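PDB 5IXH: YceI-like domain protein from Burkholderia cenocepacia BC7, which is a lipocalin-like beta-barrel protein that holds an octaprenyl diphosphate in its interior and probably captures antibiotics outside the cell. Local coordinates for residues 21-33 with 44-56. Sequence-based numbering, arbitrary orientation.
Sequences PTEGAFKKFSAQV and SAQMTIDVASFDL. With OTP ((2E,6E,10E,14E,18E,22E,26E)-3,7,11,15,19,23,27,31-octamethyldotriaconta-2,6,10,14,18,22,26,30-octaenyl trihydrogen diphosphate), chain C.
The Phe26 ring is wedged between Ile49 and Phe54: Ile49 CG2 sits 3.3 Å above one face, offset toward the rim, and Phe54 CD1 lies 3.3 Å over the centre of the other. The two ring planes are inclined at 41°, with centroids 4.5 Å apart. Phe54 swings its ring away from its own N (chi1 -166°) and brings CE1 to 3.4 Å from Gly24 C. This packed side faces the lipid: Met47 SD is 3.4 Å from OTP C16, and Phe26, Ile49 and Leu56 also touch the prenyl chain. Between the two antiparallel pairings, 29-33 with 44-50 and 25-26 with 54-55, the register shifts by two where residues 27-28 and 51-53 leave the strand pairing. Ser53 OG pins this turn, donating to Asp50 O at 2.7 Å and accepting from Lys28 N at 2.9 Å. The outer side is looser and wetter. Gln32 and Gln46 lie side by side with stacked amides, Lys28 runs alongside Asp50 without a salt bridge (NZ to OD2 4.5 Å), and a water bonds Thr48 OG1. The hairpin belongs to the curled antiparallel sheet of the YceI-like barrel, with strand 10-15 beside 22-34, strand 78-90 beside 44-50, and helix 59-66 packed against Phe54 and Leu56.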
loop_
_atom_site.group_PDB
_atom_site.type_symbol
_atom_site.label_atom_id
_atom_site.label_comp_id
_atom_site.label_asym_id
_atom_site.label_seq_id
_atom_site.Cartn_x
_atom_site.Cartn_y
_atom_site.Cartn_z
ATOM N N PRO A 21 7.562 11.836 -9.807
ATOM C CA PRO A 21 6.711 11.580 -8.640
ATOM C C PRO A 21 6.174 12.774 -7.863
ATOM O O PRO A 21 6.863 13.773 -7.656
ATOM C CB PRO A 21 7.653 10.810 -7.714
ATOM C CG PRO A 21 8.512 10.060 -8.629
ATOM C CD PRO A 21 8.807 11.049 -9.718
ATOM N N THR A 22 4.922 12.646 -7.439
ATOM C CA THR A 22 4.498 13.240 -6.187
ATOM C C THR A 22 4.273 12.047 -5.285
ATOM O O THR A 22 3.507 11.138 -5.620
ATOM C CB THR A 22 3.211 14.057 -6.282
ATOM O OG1 THR A 22 3.358 15.084 -7.269
ATOM C CG2 THR A 22 2.923 14.707 -4.937
ATOM N N GLU A 23 4.973 12.034 -4.160
ATOM C CA GLU A 23 4.899 10.934 -3.220
ATOM C C GLU A 23 4.270 11.422 -1.931
ATOM O O GLU A 23 4.519 12.555 -1.492
ATOM C CB GLU A 23 6.302 10.394 -2.953
ATOM C CG GLU A 23 6.346 9.209 -2.019
ATOM C CD GLU A 23 7.690 8.505 -2.041
ATOM O OE1 GLU A 23 8.654 9.091 -2.566
ATOM O OE2 GLU A 23 7.773 7.364 -1.539
ATOM N N GLY A 24 3.423 10.581 -1.354
ATOM C CA GLY A 24 2.889 10.804 -0.031
ATOM C C GLY A 24 3.120 9.546 0.779
ATOM O O GLY A 24 3.254 8.441 0.224
ATOM N N ALA A 25 3.196 9.683 2.093
ATOM C CA ALA A 25 3.402 8.540 2.981
ATOM C C ALA A 25 2.319 8.453 4.026
ATOM O O ALA A 25 1.842 9.488 4.523
ATOM C CB ALA A 25 4.745 8.642 3.656
ATOM N N PHE A 26 1.900 7.242 4.357
ATOM C CA PHE A 26 0.933 7.035 5.415
ATOM C C PHE A 26 1.673 6.970 6.733
ATOM O O PHE A 26 2.543 6.117 6.931
ATOM C CB PHE A 26 0.148 5.765 5.173
ATOM C CG PHE A 26 -0.688 5.810 3.942
ATOM C CD1 PHE A 26 -1.955 6.390 3.968
ATOM C CD2 PHE A 26 -0.233 5.271 2.747
ATOM C CE1 PHE A 26 -2.741 6.443 2.832
ATOM C CE2 PHE A 26 -1.021 5.314 1.611
ATOM C CZ PHE A 26 -2.271 5.889 1.643
ATOM N N LYS A 27 1.372 7.885 7.636
ATOM C CA LYS A 27 2.120 7.965 8.870
ATOM C C LYS A 27 1.602 6.992 9.928
ATOM O O LYS A 27 2.294 6.711 10.901
ATOM C CB LYS A 27 2.095 9.390 9.386
ATOM C CG LYS A 27 2.773 10.386 8.447
ATOM C CD LYS A 27 4.225 9.987 8.151
ATOM C CE LYS A 27 4.947 11.018 7.298
ATOM N NZ LYS A 27 6.323 10.558 6.941
ATOM N N LYS A 28 0.397 6.481 9.735
ATOM C CA LYS A 28 -0.191 5.550 10.690
ATOM C C LYS A 28 -0.718 4.313 9.973
ATOM O O LYS A 28 -1.620 4.388 9.113
ATOM C CB LYS A 28 -1.331 6.186 11.463
ATOM C CG LYS A 28 -0.913 7.327 12.385
ATOM C CD LYS A 28 -2.126 7.860 13.161
ATOM C CE LYS A 28 -1.846 9.188 13.853
ATOM N NZ LYS A 28 -3.085 9.733 14.488
ATOM N N PHE A 29 -0.143 3.160 10.310
ATOM C CA PHE A 29 -0.618 1.887 9.811
ATOM C C PHE A 29 -0.176 0.811 10.756
ATOM O O PHE A 29 0.676 1.035 11.605
ATOM C CB PHE A 29 -0.103 1.627 8.391
ATOM C CG PHE A 29 1.392 1.612 8.258
ATOM C CD1 PHE A 29 2.122 0.443 8.484
ATOM C CD2 PHE A 29 2.067 2.759 7.882
ATOM C CE1 PHE A 29 3.504 0.438 8.348
ATOM C CE2 PHE A 29 3.447 2.759 7.744
ATOM C CZ PHE A 29 4.165 1.592 7.969
ATOM N N SER A 30 -0.774 -0.368 10.613
ATOM C CA SER A 30 -0.324 -1.544 11.317
ATOM C C SER A 30 -0.165 -2.678 10.337
ATOM O O SER A 30 -0.736 -2.658 9.249
ATOM C CB SER A 30 -1.338 -1.939 12.364
ATOM O OG SER A 30 -2.549 -2.317 11.760
ATOM N N ALA A 31 0.594 -3.677 10.717
ATOM C CA ALA A 31 0.776 -4.845 9.891
ATOM C C ALA A 31 1.186 -6.024 10.740
ATOM O O ALA A 31 1.821 -5.858 11.785
ATOM C CB ALA A 31 1.797 -4.563 8.797
ATOM N N GLN A 32 0.809 -7.211 10.282
ATOM C CA GLN A 32 1.176 -8.474 10.908
ATOM C C GLN A 32 1.712 -9.369 9.797
ATOM O O GLN A 32 1.128 -9.443 8.717
ATOM C CB GLN A 32 -0.057 -9.129 11.562
ATOM C CG GLN A 32 -1.039 -8.147 12.199
ATOM C CD GLN A 32 -2.194 -8.819 12.958
ATOM O OE1 GLN A 32 -3.080 -8.132 13.488
ATOM N NE2 GLN A 32 -2.186 -10.155 13.021
ATOM N N VAL A 33 2.826 -10.028 10.054
ATOM C CA VAL A 33 3.418 -10.948 9.104
ATOM C C VAL A 33 3.829 -12.229 9.802
ATOM O O VAL A 33 4.374 -12.207 10.903
ATOM C CB VAL A 33 4.651 -10.330 8.419
ATOM C CG1 VAL A 33 5.253 -11.303 7.435
ATOM C CG2 VAL A 33 4.286 -9.038 7.720
ATOM N N SER A 44 1.614 -15.692 5.944
ATOM C CA SER A 44 0.504 -14.774 5.778
ATOM C C SER A 44 0.907 -13.378 6.178
ATOM O O SER A 44 1.885 -13.184 6.917
ATOM C CB SER A 44 -0.695 -15.227 6.591
ATOM O OG SER A 44 -0.414 -15.160 7.963
ATOM N N ALA A 45 0.179 -12.395 5.680
ATOM C CA ALA A 45 0.445 -11.015 6.039
ATOM C C ALA A 45 -0.821 -10.230 5.921
ATOM O O ALA A 45 -1.662 -10.505 5.053
ATOM C CB ALA A 45 1.492 -10.424 5.128
ATOM N N GLN A 46 -0.959 -9.231 6.772
ATOM C CA GLN A 46 -2.047 -8.279 6.640
ATOM C C GLN A 46 -1.528 -6.901 6.967
ATOM O O GLN A 46 -0.584 -6.754 7.761
ATOM C CB GLN A 46 -3.205 -8.635 7.556
ATOM C CG GLN A 46 -2.856 -8.689 9.017
ATOM C CD GLN A 46 -4.063 -8.981 9.880
ATOM O OE1 GLN A 46 -4.484 -8.148 10.684
ATOM N NE2 GLN A 46 -4.625 -10.173 9.720
ATOM N N MET A 47 -2.153 -5.889 6.368
ATOM C CA MET A 47 -1.857 -4.503 6.671
ATOM C C MET A 47 -3.132 -3.710 6.749
ATOM O O MET A 47 -4.053 -3.922 5.954
ATOM C CB MET A 47 -0.981 -3.896 5.590
ATOM C CG MET A 47 -0.634 -2.454 5.823
ATOM S SD MET A 47 0.472 -1.823 4.557
ATOM C CE MET A 47 1.834 -2.956 4.749
ATOM N N THR A 48 -3.180 -2.772 7.682
ATOM C CA THR A 48 -4.300 -1.868 7.866
ATOM C C THR A 48 -3.751 -0.471 7.902
ATOM O O THR A 48 -2.944 -0.133 8.778
ATOM C CB THR A 48 -4.988 -2.184 9.166
ATOM O OG1 THR A 48 -5.381 -3.568 9.140
ATOM C CG2 THR A 48 -6.201 -1.307 9.359
ATOM N N ILE A 49 -4.184 0.364 6.973
ATOM C CA ILE A 49 -3.720 1.738 6.863
ATOM C C ILE A 49 -4.798 2.703 7.336
ATOM O O ILE A 49 -5.980 2.581 6.939
ATOM C CB ILE A 49 -3.377 2.010 5.386
ATOM C CG1 ILE A 49 -2.169 1.178 4.914
ATOM C CG2 ILE A 49 -3.171 3.479 5.109
ATOM C CD1 ILE A 49 -0.845 1.908 4.864
ATOM N N ASP A 50 -4.386 3.681 8.149
ATOM C CA ASP A 50 -5.248 4.812 8.541
ATOM C C ASP A 50 -5.135 5.874 7.455
ATOM O O ASP A 50 -4.122 6.579 7.371
ATOM C CB ASP A 50 -4.788 5.315 9.908
ATOM C CG ASP A 50 -5.379 6.667 10.311
ATOM O OD1 ASP A 50 -6.013 7.361 9.500
ATOM O OD2 ASP A 50 -5.162 7.049 11.481
ATOM N N VAL A 51 -6.130 5.980 6.581
ATOM C CA VAL A 51 -5.929 6.769 5.359
ATOM C C VAL A 51 -5.811 8.273 5.624
ATOM O O VAL A 51 -5.147 8.955 4.855
ATOM C CB VAL A 51 -6.978 6.475 4.235
ATOM C CG1 VAL A 51 -7.019 4.980 3.922
ATOM C CG2 VAL A 51 -8.320 6.961 4.605
ATOM N N ALA A 52 -6.402 8.769 6.712
ATOM C CA ALA A 52 -6.278 10.173 7.070
ATOM C C ALA A 52 -4.864 10.559 7.465
ATOM O O ALA A 52 -4.551 11.732 7.575
ATOM C CB ALA A 52 -7.249 10.509 8.208
ATOM N N SER A 53 -3.995 9.579 7.672
ATOM C CA SER A 53 -2.601 9.842 8.014
ATOM C C SER A 53 -1.732 10.028 6.774
ATOM O O SER A 53 -0.514 10.185 6.902
ATOM C CB SER A 53 -2.025 8.713 8.865
ATOM O OG SER A 53 -1.708 7.561 8.080
ATOM N N PHE A 54 -2.324 10.047 5.600
ATOM C CA PHE A 54 -1.581 10.276 4.356
ATOM C C PHE A 54 -1.035 11.694 4.322
ATOM O O PHE A 54 -1.787 12.661 4.455
ATOM C CB PHE A 54 -2.459 10.009 3.129
ATOM C CG PHE A 54 -1.715 9.898 1.814
ATOM C CD1 PHE A 54 -0.771 8.910 1.604
ATOM C CD2 PHE A 54 -2.012 10.764 0.761
ATOM C CE1 PHE A 54 -0.131 8.789 0.400
ATOM C CE2 PHE A 54 -1.353 10.667 -0.437
ATOM C CZ PHE A 54 -0.416 9.670 -0.634
ATOM N N ASP A 55 0.273 11.811 4.165
ATOM C CA ASP A 55 0.964 13.081 4.221
ATOM C C ASP A 55 1.751 13.316 2.953
ATOM O O ASP A 55 2.719 12.614 2.661
ATOM C CB ASP A 55 1.891 13.092 5.429
ATOM C CG ASP A 55 2.587 14.418 5.617
ATOM O OD1 ASP A 55 2.200 15.456 5.013
ATOM O OD2 ASP A 55 3.548 14.445 6.408
ATOM N N LEU A 56 1.322 14.316 2.201
ATOM C CA LEU A 56 1.989 14.767 0.984
ATOM C C LEU A 56 2.926 15.940 1.246
ATOM O O LEU A 56 3.510 16.475 0.307
ATOM C CB LEU A 56 0.923 15.165 -0.037
ATOM C CG LEU A 56 0.166 13.970 -0.610
ATOM C CD1 LEU A 56 -1.232 14.386 -1.020
ATOM C CD2 LEU A 56 0.942 13.420 -1.783
HETATM O O7 OTP C . -0.733 22.059 -11.037
HETATM P P2 OTP C . -1.805 21.029 -10.746
HETATM O O5 OTP C . -3.169 21.678 -10.819
HETATM O O6 OTP C . -1.724 19.905 -11.757
HETATM O O4 OTP C . -1.587 20.429 -9.293
HETATM P P1 OTP C . -2.661 19.563 -8.504
HETATM O O2 OTP C . -3.625 20.476 -7.780
HETATM O O3 OTP C . -3.421 18.673 -9.463
HETATM O O1 OTP C . -1.874 18.685 -7.440
HETATM C C40 OTP C . -2.024 17.276 -7.368
HETATM C C39 OTP C . -1.387 16.924 -6.028
HETATM C C37 OTP C . -1.249 15.650 -5.557
HETATM C C38 OTP C . -0.583 15.526 -4.186
HETATM C C36 OTP C . -1.729 14.391 -6.314
HETATM C C35 OTP C . -2.531 13.510 -5.333
HETATM C C34 OTP C . -2.417 12.012 -5.673
HETATM C C32 OTP C . -2.744 11.084 -4.711
HETATM C C33 OTP C . -3.212 11.517 -3.316
HETATM C C31 OTP C . -2.642 9.582 -5.031
HETATM C C30 OTP C . -3.950 8.877 -4.614
HETATM C C29 OTP C . -3.511 7.693 -3.747
HETATM C C27 OTP C . -3.900 6.402 -4.006
HETATM C C28 OTP C . -4.817 5.982 -5.156
HETATM C C26 OTP C . -3.344 5.339 -3.056
HETATM C C25 OTP C . -4.430 4.340 -2.637
HETATM C C24 OTP C . -3.579 3.420 -1.753
HETATM C C22 OTP C . -3.848 3.233 -0.425
HETATM C C23 OTP C . -5.031 3.883 0.298
HETATM C C21 OTP C . -2.904 2.299 0.330
HETATM C C20 OTP C . -3.596 0.936 0.323
HETATM C C19 OTP C . -2.486 -0.091 0.569
HETATM C C17 OTP C . -2.621 -1.088 1.512
HETATM C C18 OTP C . -3.899 -1.204 2.346
HETATM C C16 OTP C . -1.511 -2.126 1.752
HETATM C C15 OTP C . -0.225 -1.817 0.963
HETATM C C14 OTP C . 0.647 -3.083 0.977
HETATM C C12 OTP C . 0.425 -4.091 0.065
HETATM C C13 OTP C . -0.659 -4.017 -1.016
HETATM C C11 OTP C . 1.293 -5.358 0.079
HETATM C C10 OTP C . 1.882 -5.647 1.465
HETATM C C9 OTP C . 2.424 -7.080 1.354
HETATM C C7 OTP C . 2.793 -7.795 2.465
HETATM C C8 OTP C . 2.680 -7.187 3.864
HETATM C C6 OTP C . 3.314 -9.228 2.246
HETATM C C5 OTP C . 4.569 -9.479 3.084
HETATM C C4 OTP C . 5.289 -10.642 2.376
HETATM C C2 OTP C . 5.338 -11.934 2.846
HETATM C C3 OTP C . 6.101 -12.955 2.003
HETATM C C1 OTP C . 4.677 -12.383 4.153
HETATM O O HOH W 1 5.068 15.136 -1.651
HETATM O O HOH W 2 -3.040 -5.289 10.015
HETATM O O HOH W 3 -0.570 -12.275 9.270
#